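Local coordinates for protein alpha-fucosidase (Bifidobacterium bifidum, PDB 2EAB) that probably hydrolyses alpha-1,2 linkages to release L-fucose from glycans, this chain being the family 95 catalytic portion of a longer, membrane-associated protein, at residues G736-Y742 with P803-W809; I725-I729 with L744-Q748. One frame throughout, in Å; residues are numbered along the deposited sequence.

Contact 1 of 2, residues G736-Y742 with P803-W809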
# COMPACT_ATOMS: atom_id res chain seq x y z
N GLY A 736 -22.19 -2.96 -2.89
CA GLY A 736 -23.20 -3.03 -1.84
C GLY A 736 -23.51 -4.43 -1.34
O GLY A 736 -24.27 -4.59 -0.38
N ASP A 737 -22.93 -5.45 -1.98
CA ASP A 737 -23.17 -6.83 -1.58
C ASP A 737 -22.21 -7.20 -0.44
O ASP A 737 -21.13 -7.76 -0.67
CB ASP A 737 -23.01 -7.78 -2.78
CG ASP A 737 -23.36 -9.23 -2.45
OD1 ASP A 737 -23.53 -9.58 -1.26
OD2 ASP A 737 -23.44 -10.03 -3.41
N GLY A 738 -22.61 -6.88 0.78
CA GLY A 738 -21.81 -7.15 1.97
C GLY A 738 -21.62 -8.63 2.24
O GLY A 738 -20.59 -9.02 2.78
N ASN A 739 -22.59 -9.46 1.87
CA ASN A 739 -22.47 -10.90 2.08
C ASN A 739 -21.36 -11.52 1.24
O ASN A 739 -20.52 -12.25 1.77
CB ASN A 739 -23.81 -11.59 1.84
CG ASN A 739 -24.84 -11.26 2.90
OD1 ASN A 739 -24.50 -10.91 4.03
ND2 ASN A 739 -26.12 -11.37 2.54
N THR A 740 -21.34 -11.21 -0.05
CA THR A 740 -20.27 -11.71 -0.91
C THR A 740 -18.92 -11.13 -0.48
O THR A 740 -17.92 -11.85 -0.46
CB THR A 740 -20.56 -11.43 -2.40
OG1 THR A 740 -21.80 -12.04 -2.75
CG2 THR A 740 -19.47 -12.01 -3.28
N THR A 741 -18.90 -9.85 -0.13
CA THR A 741 -17.67 -9.19 0.32
C THR A 741 -17.12 -9.90 1.55
O THR A 741 -15.93 -10.22 1.61
CB THR A 741 -17.90 -7.70 0.63
OG1 THR A 741 -18.46 -7.05 -0.51
CG2 THR A 741 -16.58 -7.03 0.96
N TYR A 742 -17.99 -10.14 2.53
CA TYR A 742 -17.60 -10.85 3.74
C TYR A 742 -17.08 -12.26 3.44
O TYR A 742 -16.09 -12.70 4.03
CB TYR A 742 -18.74 -10.91 4.76
CG TYR A 742 -18.38 -11.80 5.92
CD1 TYR A 742 -17.45 -11.38 6.86
CD2 TYR A 742 -18.91 -13.08 6.03
CE1 TYR A 742 -17.07 -12.20 7.91
CE2 TYR A 742 -18.54 -13.91 7.08
CZ TYR A 742 -17.62 -13.47 8.01
OH TYR A 742 -17.25 -14.29 9.05
N PRO A 803 -22.59 0.84 3.69
CA PRO A 803 -23.00 0.54 2.31
C PRO A 803 -22.97 -0.94 1.93
O PRO A 803 -23.62 -1.33 0.97
CB PRO A 803 -21.98 1.32 1.48
CG PRO A 803 -20.76 1.33 2.35
CD PRO A 803 -21.28 1.51 3.74
N ALA A 804 -22.20 -1.75 2.65
CA ALA A 804 -22.08 -3.17 2.33
C ALA A 804 -21.85 -3.96 3.61
O ALA A 804 -20.84 -4.66 3.77
CB ALA A 804 -20.97 -3.41 1.30
N LEU A 805 -22.82 -3.84 4.51
CA LEU A 805 -22.74 -4.49 5.81
C LEU A 805 -23.13 -5.96 5.68
O LEU A 805 -24.22 -6.28 5.22
CB LEU A 805 -23.67 -3.79 6.80
CG LEU A 805 -23.77 -4.38 8.20
CD1 LEU A 805 -22.48 -4.16 8.98
CD2 LEU A 805 -24.95 -3.79 8.94
N PRO A 806 -22.22 -6.87 6.08
CA PRO A 806 -22.55 -8.29 6.00
C PRO A 806 -23.61 -8.69 7.01
O PRO A 806 -23.62 -8.19 8.13
CB PRO A 806 -21.23 -8.98 6.37
CG PRO A 806 -20.17 -7.93 6.26
CD PRO A 806 -20.86 -6.65 6.59
N ASP A 807 -24.49 -9.60 6.61
CA ASP A 807 -25.47 -10.17 7.54
C ASP A 807 -24.78 -10.87 8.71
O ASP A 807 -25.36 -10.98 9.80
CB ASP A 807 -26.42 -11.13 6.82
CG ASP A 807 -27.31 -10.44 5.79
OD1 ASP A 807 -27.44 -9.20 5.81
OD2 ASP A 807 -27.89 -11.15 4.95
N ALA A 808 -23.55 -11.33 8.49
CA ALA A 808 -22.74 -11.98 9.53
C ALA A 808 -22.43 -11.05 10.70
O ALA A 808 -22.15 -11.51 11.81
CB ALA A 808 -21.45 -12.52 8.93
N TRP A 809 -22.45 -9.74 10.45
CA TRP A 809 -22.20 -8.75 11.49
C TRP A 809 -23.50 -8.01 11.82
O TRP A 809 -23.70 -6.87 11.42
CB TRP A 809 -21.11 -7.75 11.06
CG TRP A 809 -19.78 -8.35 10.65
CD1 TRP A 809 -19.32 -9.61 10.93
CD2 TRP A 809 -18.74 -7.69 9.94
NE1 TRP A 809 -18.05 -9.77 10.41
CE2 TRP A 809 -17.67 -8.60 9.80
CE3 TRP A 809 -18.60 -6.40 9.42
CZ2 TRP A 809 -16.48 -8.27 9.14
CZ3 TRP A 809 -17.42 -6.07 8.76
CH2 TRP A 809 -16.37 -7.01 8.63
O HOH W 1 -26.08 -3.21 1.12
O HOH W 2 -24.81 -5.88 2.55
O HOH W 3 -22.65 -12.08 5.77
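N739 and D807 grip each other through two hydrogen bonds where the capped N terminus of helix 738-751, in the glycoside hydrolase family 95 catalytic domain, meets the linker between strands 799-801 and 812-819. The nearly straight bond from D807 N reaches N739 OD1 at 2.9 Å, close to the line of the C=O bond. N739 ND2 answers to D807 OD2 at 3.0 Å; D807 OD2 lies close to the amide plane, yet the carboxylate is turned 74° against it, and ND2 sits above the carboxylate plane. A water joins N739 OD1 to A808 N, so that oxygen accepts from two donors.

Helix capping fixes the neighbouring turn: T740 N and T740 OG1 bind D737 OD1 and OD2 respectively, both from above the carboxylate plane. G738 touches the loop through its backbone, its CA 3.2 Å from A804 O, and a CB there would clash.

Y742 carries the apolar half. With CG anti to the backbone N (chi1 172°), the ring reaches out over the 806-809 type I turn. The Y742 side chain crosses the P806 ring at about a right angle, Y742 CB to P806 CB 3.5 Å, while the methyl of A808 lies over one ring face in a CH-pi contact, 4.0 Å from the centroid. The W809 indole meets the same ring obliquely, the planes 72° apart. Y742 OH and W809 NE1 both hydrogen-bond to the E372 carboxylate, consistent with the rings being held this way; between them the closest atoms are Y742 CE1 and W809 NE1, 3.6 Å apart.

Contact 2 of 2, residues I725-I729 with L744-Q748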
# COMPACT_ATOMS: atom_id res chain seq x y z
N ILE A 725 -7.17 -11.26 -4.08
CA ILE A 725 -8.22 -11.28 -3.07
C ILE A 725 -8.45 -9.88 -2.48
O ILE A 725 -9.60 -9.49 -2.25
CB ILE A 725 -8.01 -12.39 -1.99
CG1 ILE A 725 -9.31 -12.66 -1.23
CG2 ILE A 725 -6.88 -12.04 -1.03
CD1 ILE A 725 -10.41 -13.24 -2.09
N GLY A 726 -7.38 -9.12 -2.27
CA GLY A 726 -7.51 -7.74 -1.80
C GLY A 726 -8.35 -6.90 -2.74
O GLY A 726 -9.26 -6.18 -2.30
N GLN A 727 -8.08 -6.99 -4.04
CA GLN A 727 -8.86 -6.26 -5.03
C GLN A 727 -10.32 -6.71 -5.04
O GLN A 727 -11.24 -5.88 -5.11
CB GLN A 727 -8.26 -6.45 -6.42
CG GLN A 727 -9.05 -5.74 -7.50
CD GLN A 727 -8.55 -6.02 -8.89
OE1 GLN A 727 -7.75 -6.94 -9.11
NE2 GLN A 727 -9.01 -5.23 -9.85
N ARG A 728 -10.54 -8.01 -4.97
CA ARG A 728 -11.90 -8.54 -5.03
C ARG A 728 -12.75 -8.11 -3.84
O ARG A 728 -13.92 -7.76 -4.01
CB ARG A 728 -11.90 -10.06 -5.22
CG ARG A 728 -11.42 -10.44 -6.60
CD ARG A 728 -11.20 -11.93 -6.75
NE ARG A 728 -10.44 -12.22 -7.96
CZ ARG A 728 -10.39 -13.42 -8.53
NH1 ARG A 728 -11.05 -14.45 -8.01
NH2 ARG A 728 -9.67 -13.60 -9.63
N ILE A 729 -12.18 -8.12 -2.64
CA ILE A 729 -12.90 -7.64 -1.45
C ILE A 729 -13.36 -6.19 -1.65
O ILE A 729 -14.53 -5.87 -1.45
CB ILE A 729 -12.03 -7.77 -0.17
CG1 ILE A 729 -11.77 -9.25 0.14
CG2 ILE A 729 -12.72 -7.11 1.02
CD1 ILE A 729 -10.63 -9.46 1.13
N LEU A 744 -15.54 -13.20 0.87
CA LEU A 744 -14.18 -13.04 0.35
C LEU A 744 -13.17 -12.75 1.47
O LEU A 744 -12.05 -13.24 1.42
CB LEU A 744 -14.13 -11.97 -0.75
CG LEU A 744 -14.82 -12.39 -2.05
CD1 LEU A 744 -15.10 -11.16 -2.89
CD2 LEU A 744 -14.01 -13.42 -2.85
N VAL A 745 -13.58 -11.97 2.47
CA VAL A 745 -12.75 -11.78 3.66
C VAL A 745 -12.48 -13.13 4.34
O VAL A 745 -11.34 -13.44 4.69
CB VAL A 745 -13.38 -10.79 4.67
CG1 VAL A 745 -12.61 -10.77 5.98
CG2 VAL A 745 -13.44 -9.38 4.07
N GLU A 746 -13.53 -13.94 4.49
CA GLU A 746 -13.40 -15.28 5.06
C GLU A 746 -12.38 -16.11 4.29
O GLU A 746 -11.54 -16.78 4.87
CB GLU A 746 -14.73 -16.02 5.01
CG GLU A 746 -15.73 -15.67 6.07
CD GLU A 746 -16.94 -16.58 5.98
OE1 GLU A 746 -17.51 -16.72 4.88
OE2 GLU A 746 -17.32 -17.17 7.02
N LEU A 747 -12.49 -16.06 2.96
CA LEU A 747 -11.59 -16.82 2.11
C LEU A 747 -10.15 -16.33 2.20
O LEU A 747 -9.23 -17.15 2.17
CB LEU A 747 -12.08 -16.84 0.66
CG LEU A 747 -13.33 -17.70 0.41
CD1 LEU A 747 -13.95 -17.40 -0.95
CD2 LEU A 747 -13.02 -19.19 0.55
N GLN A 748 -9.95 -15.02 2.32
CA GLN A 748 -8.60 -14.48 2.52
C GLN A 748 -8.00 -15.00 3.82
O GLN A 748 -6.84 -15.42 3.85
CB GLN A 748 -8.58 -12.95 2.51
CG GLN A 748 -7.17 -12.40 2.67
CD GLN A 748 -7.10 -10.89 2.71
OE1 GLN A 748 -8.03 -10.22 3.16
NE2 GLN A 748 -5.97 -10.34 2.27
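I729 and L744 lie alongside each other, their side chains running in opposing directions, at the heart of an antiparallel helix pair, the hairpin of helices 722-734 and 738-751 in the family 95 catalytic domain, whose helices belong to an (alpha/alpha)6 barrel in this family. The short axes approach to 9.7 Å at 163°, and no hydrogen bond passes between the segments, so the contact rests on side-chain packing.

The tight part is a row of branched side chains. I729 CG1 lies 3.7 Å from L744 CB, and I729 CG2 touches V745 CG2, the two side chains lying roughly perpendicular. One turn earlier, I725 has CG1 anti to its backbone N (chi1 -163°), which sends CG1 toward helix 738-751; beyond it CD1 reaches L744 CD2 at 3.7 Å, and I725 CG2 rests against Q748 CG, also at 3.7 Å. Replacing I725 with alanine would probably open a gap beside L744 CD2 and remove the hydrocarbon against which the Q748 chain lies.

Contact thins toward the flanks. R728 touches L744 CD1 with its CB at 4.1 Å, but its extended chain carries the guanidinium away from helix 738-751, where NH2 bonds to R678 O. On the other helix, partly exposed L747 makes no close contact with 725-729, nor does partly exposed E746, whose OE2 forms a salt bridge with K368.

The buried amide of Q748 is satisfied by outside partners: OE1 accepts from N772, and NE2 donates to G768 O and D759 OD1. These bonds would hold the amide's rotation. The extended stem (chi1 and chi2 both -178°) carries the amide across to helix 722-734, where Q748 OE1 lies 3.4 Å from I729 CD1.

In the fold
Following the chain from the N terminus, the first of these segments to appear is in helix 722-734, late in the catalytic domain; a short turn leads back along helix 738-751, and contact 2 closes this local hairpin, with 14 residues between its segments. Contact 1 starts in the turn and the beginning of the second helix, then spans 60 residues, including helix 767-780 and strand 799-801, before closing on the 803-809 linker. The segments alternate along the chain, so the two contacts cross rather than nest. Their centres are 12 Å apart, and T741 CG2 touches I729 O at 3.4 Å. Contact 2 joins two helices within the catalytic domain, while contact 1 ties the start of the shared helix to the segment leading into the C-terminal beta domain.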